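Local structure of Two-component system sensor histidine kinase (Bacteroides thetaiotaomicron, 3OTT) at residues Gly321-Gln325 / Ile359-Met363; Gly340-Leu345 / Asn373-Ile378. The protein probably acts as a membrane-bound hybrid sensor kinase and transcription regulator, its extracellular beta-propeller and beta-sandwich part, the piece described here, apparently sensing saccharides. All coordinates share one frame; numbering follows the deposited sequence.

Contact 1. Residues Gly321-Gln325 / Ile359-Met363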
ATOM      1  N   GLY B 321      -1.037  -2.241   2.409  1.00 38.88           N
ATOM      2  CA  GLY B 321      -1.170  -3.475   1.615  1.00 37.51           C
ATOM      3  C   GLY B 321      -1.027  -4.781   2.394  1.00 35.95           C
ATOM      4  O   GLY B 321      -0.963  -5.842   1.782  1.00 37.06           O
ATOM      5  N   ASP B 322      -0.947  -4.732   3.728  1.00 34.39           N
ATOM      6  CA  ASP B 322      -0.867  -5.972   4.570  1.00 32.22           C
ATOM      7  C   ASP B 322      -2.101  -6.865   4.443  1.00 29.36           C
ATOM      8  O   ASP B 322      -3.220  -6.383   4.381  1.00 29.23           O
ATOM      9  CB  ASP B 322      -0.688  -5.629   6.055  1.00 32.73           C
ATOM     10  CG  ASP B 322       0.710  -5.079   6.381  1.00 37.66           C
ATOM     11  OD1 ASP B 322       1.711  -5.693   5.980  1.00 44.71           O
ATOM     12  OD2 ASP B 322       0.823  -4.036   7.062  1.00 41.11           O
ATOM     13  N   GLY B 323      -1.891  -8.166   4.439  1.00 26.33           N
ATOM     14  CA  GLY B 323      -2.965  -9.099   4.328  1.00 24.14           C
ATOM     15  C   GLY B 323      -3.522  -9.533   5.675  1.00 22.09           C
ATOM     16  O   GLY B 323      -2.906  -9.290   6.688  1.00 21.29           O
ATOM     17  N   ASN B 324      -4.718 -10.131   5.662  1.00 18.95           N
ATOM     18  CA  ASN B 324      -5.254 -10.795   6.786  1.00 17.75           C
ATOM     19  C   ASN B 324      -6.270 -11.746   6.286  1.00 17.26           C
ATOM     20  O   ASN B 324      -6.981 -11.405   5.377  1.00 20.38           O
ATOM     21  CB  ASN B 324      -5.933  -9.815   7.749  1.00 17.68           C
ATOM     22  CG  ASN B 324      -5.996 -10.356   9.164  1.00 17.25           C
ATOM     23  OD1 ASN B 324      -5.908 -11.549   9.386  1.00 16.88           O
ATOM     24  ND2 ASN B 324      -6.065  -9.470  10.126  1.00 19.41           N
ATOM     25  N   GLN B 325      -6.358 -12.940   6.854  1.00 16.68           N
ATOM     26  CA  GLN B 325      -7.514 -13.811   6.640  1.00 15.88           C
ATOM     27  C   GLN B 325      -8.435 -13.745   7.882  1.00 15.08           C
ATOM     28  O   GLN B 325      -8.035 -14.118   8.993  1.00 13.96           O
ATOM     29  CB  GLN B 325      -7.060 -15.250   6.424  1.00 16.45           C
ATOM     30  CG  GLN B 325      -8.244 -16.244   6.199  1.00 18.68           C
ATOM     31  CD  GLN B 325      -8.706 -16.215   4.773  1.00 22.41           C
ATOM     32  OE1 GLN B 325      -7.892 -16.078   3.861  1.00 22.97           O
ATOM     33  NE2 GLN B 325     -10.023 -16.340   4.562  1.00 21.46           N
ATOM     34  N   ILE B 359      -6.801   0.791  13.955  1.00 23.06           N
ATOM     35  CA  ILE B 359      -5.607   0.383  14.681  1.00 22.21           C
ATOM     36  C   ILE B 359      -5.407  -1.124  14.479  1.00 21.02           C
ATOM     37  O   ILE B 359      -6.343  -1.914  14.645  1.00 20.43           O
ATOM     38  CB  ILE B 359      -5.743   0.707  16.165  1.00 22.02           C
ATOM     39  CG1 ILE B 359      -5.911   2.212  16.340  1.00 23.55           C
ATOM     40  CG2 ILE B 359      -4.536   0.227  16.960  1.00 20.60           C
ATOM     41  CD1 ILE B 359      -6.351   2.553  17.753  1.00 23.81           C
ATOM     42  N   TRP B 360      -4.182  -1.524  14.159  1.00 20.00           N
ATOM     43  CA  TRP B 360      -3.942  -2.883  13.775  1.00 18.78           C
ATOM     44  C   TRP B 360      -2.936  -3.461  14.756  1.00 18.74           C
ATOM     45  O   TRP B 360      -1.748  -3.064  14.714  1.00 17.80           O
ATOM     46  CB  TRP B 360      -3.386  -2.950  12.355  1.00 19.35           C
ATOM     47  CG  TRP B 360      -3.393  -4.351  11.764  1.00 17.04           C
ATOM     48  CD1 TRP B 360      -3.387  -5.544  12.440  1.00 12.67           C
ATOM     49  CD2 TRP B 360      -3.422  -4.670  10.369  1.00 15.86           C
ATOM     50  NE1 TRP B 360      -3.423  -6.587  11.545  1.00 13.45           N
ATOM     51  CE2 TRP B 360      -3.458  -6.073  10.265  1.00 13.21           C
ATOM     52  CE3 TRP B 360      -3.438  -3.884   9.183  1.00 19.80           C
ATOM     53  CZ2 TRP B 360      -3.490  -6.725   9.035  1.00 16.21           C
ATOM     54  CZ3 TRP B 360      -3.467  -4.524   7.955  1.00 17.05           C
ATOM     55  CH2 TRP B 360      -3.499  -5.938   7.884  1.00 19.67           C
ATOM     56  N   TYR B 361      -3.436  -4.362  15.627  1.00 16.71           N
ATOM     57  CA  TYR B 361      -2.653  -4.999  16.693  1.00 17.45           C
ATOM     58  C   TYR B 361      -1.998  -6.261  16.152  1.00 18.24           C
ATOM     59  O   TYR B 361      -2.690  -7.147  15.565  1.00 15.59           O
ATOM     60  CB  TYR B 361      -3.529  -5.379  17.880  1.00 16.28           C
ATOM     61  CG  TYR B 361      -4.055  -4.189  18.601  1.00 18.06           C
ATOM     62  CD1 TYR B 361      -5.267  -3.565  18.190  1.00 17.55           C
ATOM     63  CD2 TYR B 361      -3.352  -3.632  19.678  1.00 17.14           C
ATOM     64  CE1 TYR B 361      -5.749  -2.397  18.835  1.00 16.38           C
ATOM     65  CE2 TYR B 361      -3.848  -2.456  20.353  1.00 15.88           C
ATOM     66  CZ  TYR B 361      -5.047  -1.857  19.891  1.00 16.31           C
ATOM     67  OH  TYR B 361      -5.547  -0.732  20.481  1.00 20.32           O
ATOM     68  N   ARG B 362      -0.670  -6.314  16.252  1.00 19.54           N
ATOM     69  CA  ARG B 362       0.002  -7.563  15.894  1.00 22.13           C
ATOM     70  C   ARG B 362       1.296  -7.761  16.559  1.00 22.67           C
ATOM     71  O   ARG B 362       1.845  -6.810  17.151  1.00 22.91           O
ATOM     72  CB  ARG B 362       0.175  -7.765  14.409  1.00 21.42           C
ATOM     73  CG  ARG B 362       0.995  -6.825  13.786  1.00 28.76           C
ATOM     74  CD  ARG B 362       0.079  -5.985  12.947  1.00 37.54           C
ATOM     75  NE  ARG B 362       0.171  -6.218  11.508  1.00 41.94           N
ATOM     76  CZ  ARG B 362       0.459  -5.226  10.665  1.00 47.17           C
ATOM     77  NH1 ARG B 362       0.681  -4.004  11.157  1.00 49.70           N
ATOM     78  NH2 ARG B 362       0.520  -5.432   9.357  1.00 46.60           N
ATOM     79  N   MET B 363       1.761  -8.997  16.476  1.00 21.92           N
ATOM     80  CA  MET B 363       3.015  -9.338  17.035  1.00 24.52           C
ATOM     81  C   MET B 363       4.083  -8.630  16.235  1.00 26.14           C
ATOM     82  O   MET B 363       4.124  -8.718  15.013  1.00 27.67           O
ATOM     83  CB  MET B 363       3.200 -10.873  17.062  1.00 24.65           C
ATOM     84  CG  MET B 363       4.642 -11.351  17.127  1.00 29.36           C
ATOM     85  SD  MET B 363       5.365 -11.299  18.772  1.00 37.93           S
ATOM     86  CE  MET B 363       5.962  -9.624  18.979  1.00 42.71           C
TER

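Contact 2. Residues Gly340-Leu345 / Asn373-Ile378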
ATOM      1  N   GLY B 340     -10.493  -9.723  13.076  1.00 13.44           N
ATOM      2  CA  GLY B 340      -9.177 -10.377  13.300  1.00 13.03           C
ATOM      3  C   GLY B 340      -9.125 -11.739  12.615  1.00 13.85           C
ATOM      4  O   GLY B 340     -10.164 -12.328  12.222  1.00 13.09           O
ATOM      5  N   GLY B 341      -7.923 -12.261  12.496  1.00 12.90           N
ATOM      6  CA  GLY B 341      -7.735 -13.583  11.923  1.00 14.33           C
ATOM      7  C   GLY B 341      -6.291 -14.017  11.979  1.00 13.58           C
ATOM      8  O   GLY B 341      -5.673 -13.887  12.994  1.00 14.84           O
ATOM      9  N   ALA B 342      -5.741 -14.447  10.861  1.00 14.88           N
ATOM     10  CA  ALA B 342      -4.388 -15.030  10.818  1.00 15.22           C
ATOM     11  C   ALA B 342      -3.361 -13.988  11.133  1.00 16.45           C
ATOM     12  O   ALA B 342      -2.361 -14.292  11.737  1.00 17.77           O
ATOM     13  CB  ALA B 342      -4.101 -15.594   9.424  1.00 15.47           C
ATOM     14  N   ASN B 343      -3.556 -12.756  10.663  1.00 16.70           N
ATOM     15  CA  ASN B 343      -2.491 -11.761  10.759  1.00 16.79           C
ATOM     16  C   ASN B 343      -2.833 -10.616  11.693  1.00 16.86           C
ATOM     17  O   ASN B 343      -2.685  -9.445  11.297  1.00 18.18           O
ATOM     18  CB  ASN B 343      -2.165 -11.168   9.370  1.00 17.07           C
ATOM     19  CG  ASN B 343      -0.801 -10.388   9.355  1.00 20.67           C
ATOM     20  OD1 ASN B 343       0.101 -10.632  10.194  1.00 18.46           O
ATOM     21  ND2 ASN B 343      -0.668  -9.440   8.410  1.00 19.23           N
ATOM     22  N   GLY B 344      -3.300 -10.920  12.908  1.00 15.66           N
ATOM     23  CA  GLY B 344      -3.577  -9.855  13.887  1.00 15.89           C
ATOM     24  C   GLY B 344      -5.009  -9.309  13.893  1.00 16.66           C
ATOM     25  O   GLY B 344      -5.929  -9.864  13.259  1.00 17.46           O
ATOM     26  N   LEU B 345      -5.215  -8.202  14.592  1.00 16.28           N
ATOM     27  CA  LEU B 345      -6.564  -7.761  14.915  1.00 15.40           C
ATOM     28  C   LEU B 345      -6.725  -6.267  14.648  1.00 14.78           C
ATOM     29  O   LEU B 345      -5.977  -5.446  15.175  1.00 14.47           O
ATOM     30  CB  LEU B 345      -6.856  -8.073  16.401  1.00 14.66           C
ATOM     31  CG  LEU B 345      -8.171  -7.644  17.063  1.00 16.87           C
ATOM     32  CD1 LEU B 345      -9.404  -8.375  16.548  1.00 13.38           C
ATOM     33  CD2 LEU B 345      -8.104  -7.774  18.629  1.00 16.48           C
ATOM     34  N   ASN B 373      -0.263 -13.349  16.590  1.00 17.95           N
ATOM     35  CA  ASN B 373      -1.099 -12.867  15.500  1.00 17.43           C
ATOM     36  C   ASN B 373      -2.405 -13.639  15.259  1.00 16.48           C
ATOM     37  O   ASN B 373      -3.388 -13.077  14.716  1.00 17.03           O
ATOM     38  CB  ASN B 373      -0.268 -12.846  14.210  1.00 18.23           C
ATOM     39  CG  ASN B 373       0.631 -11.636  14.146  1.00 18.91           C
ATOM     40  OD1 ASN B 373       0.413 -10.663  14.855  1.00 20.34           O
ATOM     41  ND2 ASN B 373       1.636 -11.693  13.336  1.00 18.34           N
ATOM     42  N   ARG B 374      -2.415 -14.906  15.620  1.00 14.04           N
ATOM     43  CA  ARG B 374      -3.517 -15.772  15.243  1.00 13.61           C
ATOM     44  C   ARG B 374      -4.668 -15.622  16.261  1.00 13.44           C
ATOM     45  O   ARG B 374      -4.572 -16.057  17.395  1.00 13.74           O
ATOM     46  CB  ARG B 374      -3.028 -17.219  15.091  1.00 12.97           C
ATOM     47  CG  ARG B 374      -4.025 -18.201  14.492  1.00 12.31           C
ATOM     48  CD  ARG B 374      -3.351 -19.449  13.833  1.00 14.70           C
ATOM     49  NE  ARG B 374      -2.486 -19.138  12.706  1.00 12.39           N
ATOM     50  CZ  ARG B 374      -2.887 -18.951  11.449  1.00 15.18           C
ATOM     51  NH1 ARG B 374      -4.192 -19.071  11.074  1.00 14.37           N
ATOM     52  NH2 ARG B 374      -1.976 -18.664  10.541  1.00  9.92           N
ATOM     53  N   ILE B 375      -5.721 -14.941  15.836  1.00 13.57           N
ATOM     54  CA  ILE B 375      -6.868 -14.611  16.651  1.00 13.50           C
ATOM     55  C   ILE B 375      -7.849 -15.735  16.399  1.00 13.52           C
ATOM     56  O   ILE B 375      -8.041 -16.155  15.226  1.00 13.84           O
ATOM     57  CB  ILE B 375      -7.540 -13.311  16.130  1.00 14.02           C
ATOM     58  CG1 ILE B 375      -6.518 -12.146  16.023  1.00 13.75           C
ATOM     59  CG2 ILE B 375      -8.709 -12.941  17.057  1.00 14.27           C
ATOM     60  CD1 ILE B 375      -5.733 -11.965  17.252  1.00 12.55           C
ATOM     61  N   ARG B 376      -8.455 -16.241  17.468  1.00 13.73           N
ATOM     62  CA  ARG B 376      -9.395 -17.369  17.357  1.00 14.39           C
ATOM     63  C   ARG B 376     -10.807 -17.011  17.868  1.00 14.52           C
ATOM     64  O   ARG B 376     -11.773 -17.633  17.486  1.00 15.06           O
ATOM     65  CB  ARG B 376      -8.825 -18.629  18.031  1.00 15.83           C
ATOM     66  CG  ARG B 376      -7.330 -18.842  17.792  1.00 16.41           C
ATOM     67  CD  ARG B 376      -6.806 -20.225  17.965  1.00 16.53           C
ATOM     68  NE  ARG B 376      -7.261 -20.961  16.857  1.00 22.10           N
ATOM     69  CZ  ARG B 376      -6.554 -21.604  15.926  1.00 17.10           C
ATOM     70  NH1 ARG B 376      -5.211 -21.707  15.901  1.00 10.43           N
ATOM     71  NH2 ARG B 376      -7.299 -22.185  15.008  1.00 14.38           N
ATOM     72  N   HIS B 377     -10.934 -15.954  18.654  1.00 14.17           N
ATOM     73  CA  HIS B 377     -12.237 -15.577  19.158  1.00 15.02           C
ATOM     74  C   HIS B 377     -12.194 -14.219  19.815  1.00 14.80           C
ATOM     75  O   HIS B 377     -11.191 -13.861  20.446  1.00 14.79           O
ATOM     76  CB  HIS B 377     -12.842 -16.611  20.111  1.00 14.76           C
ATOM     77  CG  HIS B 377     -14.327 -16.476  20.271  1.00 16.04           C
ATOM     78  ND1 HIS B 377     -14.948 -16.429  21.505  1.00 20.65           N
ATOM     79  CD2 HIS B 377     -15.310 -16.325  19.351  1.00 15.81           C
ATOM     80  CE1 HIS B 377     -16.255 -16.301  21.330  1.00 20.20           C
ATOM     81  NE2 HIS B 377     -16.497 -16.245  20.028  1.00 20.04           N
ATOM     82  N   ILE B 378     -13.251 -13.447  19.569  1.00 14.54           N
ATOM     83  CA  ILE B 378     -13.445 -12.142  20.170  1.00 15.84           C
ATOM     84  C   ILE B 378     -14.782 -12.160  20.962  1.00 16.50           C
ATOM     85  O   ILE B 378     -15.823 -12.588  20.437  1.00 17.36           O
ATOM     86  CB  ILE B 378     -13.455 -11.029  19.088  1.00 15.66           C
ATOM     87  CG1 ILE B 378     -12.264 -11.206  18.154  1.00 16.31           C
ATOM     88  CG2 ILE B 378     -13.452  -9.611  19.757  1.00 15.21           C
ATOM     89  CD1 ILE B 378     -12.363 -10.338  16.809  1.00 17.08           C
TER
HETATM   90  O   HOH W   1       1.440 -12.904  10.818  1.00  3.59           O

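Contact 1. Residues Gly321-Gln325 / Ile359-Met363
Trp-360 drives the six-membered half of its indole against the extended loop at Asp-322 and Gly-323. Its CG stands anti to the backbone N (chi1 -167°), which carries the ring away from strand 359-361 toward this loop. CH2 of Trp-360 meets CB of Asp-322 at 3.4 Å, while the carbonyl O of Gly-323 lies at the ring's edge, near its plane, 3.5 Å from CZ2 of Trp-360. The amide of Asn-324 runs almost parallel to the indole, the planes only 6° apart, with ND2 3.9 Å from CZ2 of Trp-360. Both polar groups are engaged by the turn between strands 337-341 and 344-348: Trp-360 NE1 donates to the O of Asn-343, and Asn-324 holds the N of Asn-343 and the O of Gly-344. The indole of this outermost strand of a four-stranded propeller blade thus reaches the loop that leads into the blade's first strand, 326-331. The guanidinium of Arg-362 lies over one face of the indole, its CZ 3.9 Å above the ring plane, because the arginine chain bends at chi2 and chi3. Replacing the indole by the methyl of an alanine is likely to leave the O of Asn-343 without this donor and to open a gap under the guanidinium. NH2 of Arg-362 forms a salt bridge with OD2 of Asp-322 at 2.7 Å; the hydrogen bond within it is weak, and the carboxylate and guanidinium planes stand 79° apart.

Contact 2. Residues Gly340-Leu345 / Asn373-Ile378
Ile-375 and Ile-378 pack their side chains against the turn of Gly-340 to Leu-345, where Gly-340, having no side chain, lets CG1 of Ile-375 and CD1 of Leu-345 come close. In Ile-375, CG1 sits beside the backbone N (chi1 -54°) and lies 3.6 Å from the O of Gly-344, with CD1 reaching CB of Leu-345. Leu-345 extends with CG anti to its own N (chi1 176°), and its CD1 meets CD1 of Ile-378 at 3.6 Å as the two chains cross at a slant. Two backbone bonds fix the approach: Ile-375 N to Gly-341 O, 3.0 Å, and Gly-344 N to Asn-373 O, 2.8 Å.

At the more polar end, the side chains of Asn-343 and Asn-373 run alongside each other in a common direction, their amide planes nearly perpendicular (88°). They do not bond directly; a water donates to OD1 of Asn-343 and accepts from ND2 of Asn-373, while Asn-343 ND2 binds the O of Gly-323 and Asn-373 OD1 takes the N-H of Met-363. Arg-374, kinked at chi3, lays a face of its guanidinium against Ala-342, whose CA sits above that face toward the rim, NH1 of Arg-374 being 3.8 Å from CB of Ala-342. Its charge is answered by Asp-72 and Asp-113 of the second subunit, where Gln-129 also accepts from NH1. The contact joins neighbouring blades of a beta-propeller: the hairpin between strands 337-341 and 344-348 of one packs on the start of strand 375-380, the first strand of the next.

Overall arrangement
The two contacts lie with their centres about 9 Å apart in the second propeller of the chain, and their segments alternate in sequence: 321-325, 340-345, 359-363, 373-378. Contact 1 ties the ends of the blade built from strands 326-331, 337-341, 344-348 and 359-361, whereas contact 2 joins its central hairpin to the following blade. They meet directly through Tyr-361 N and Leu-345 O, 2.8 Å apart in adjacent strands of one sheet. Both also border the second subunit, so this junction between blades contributes to the dimer interface of the extracellular part.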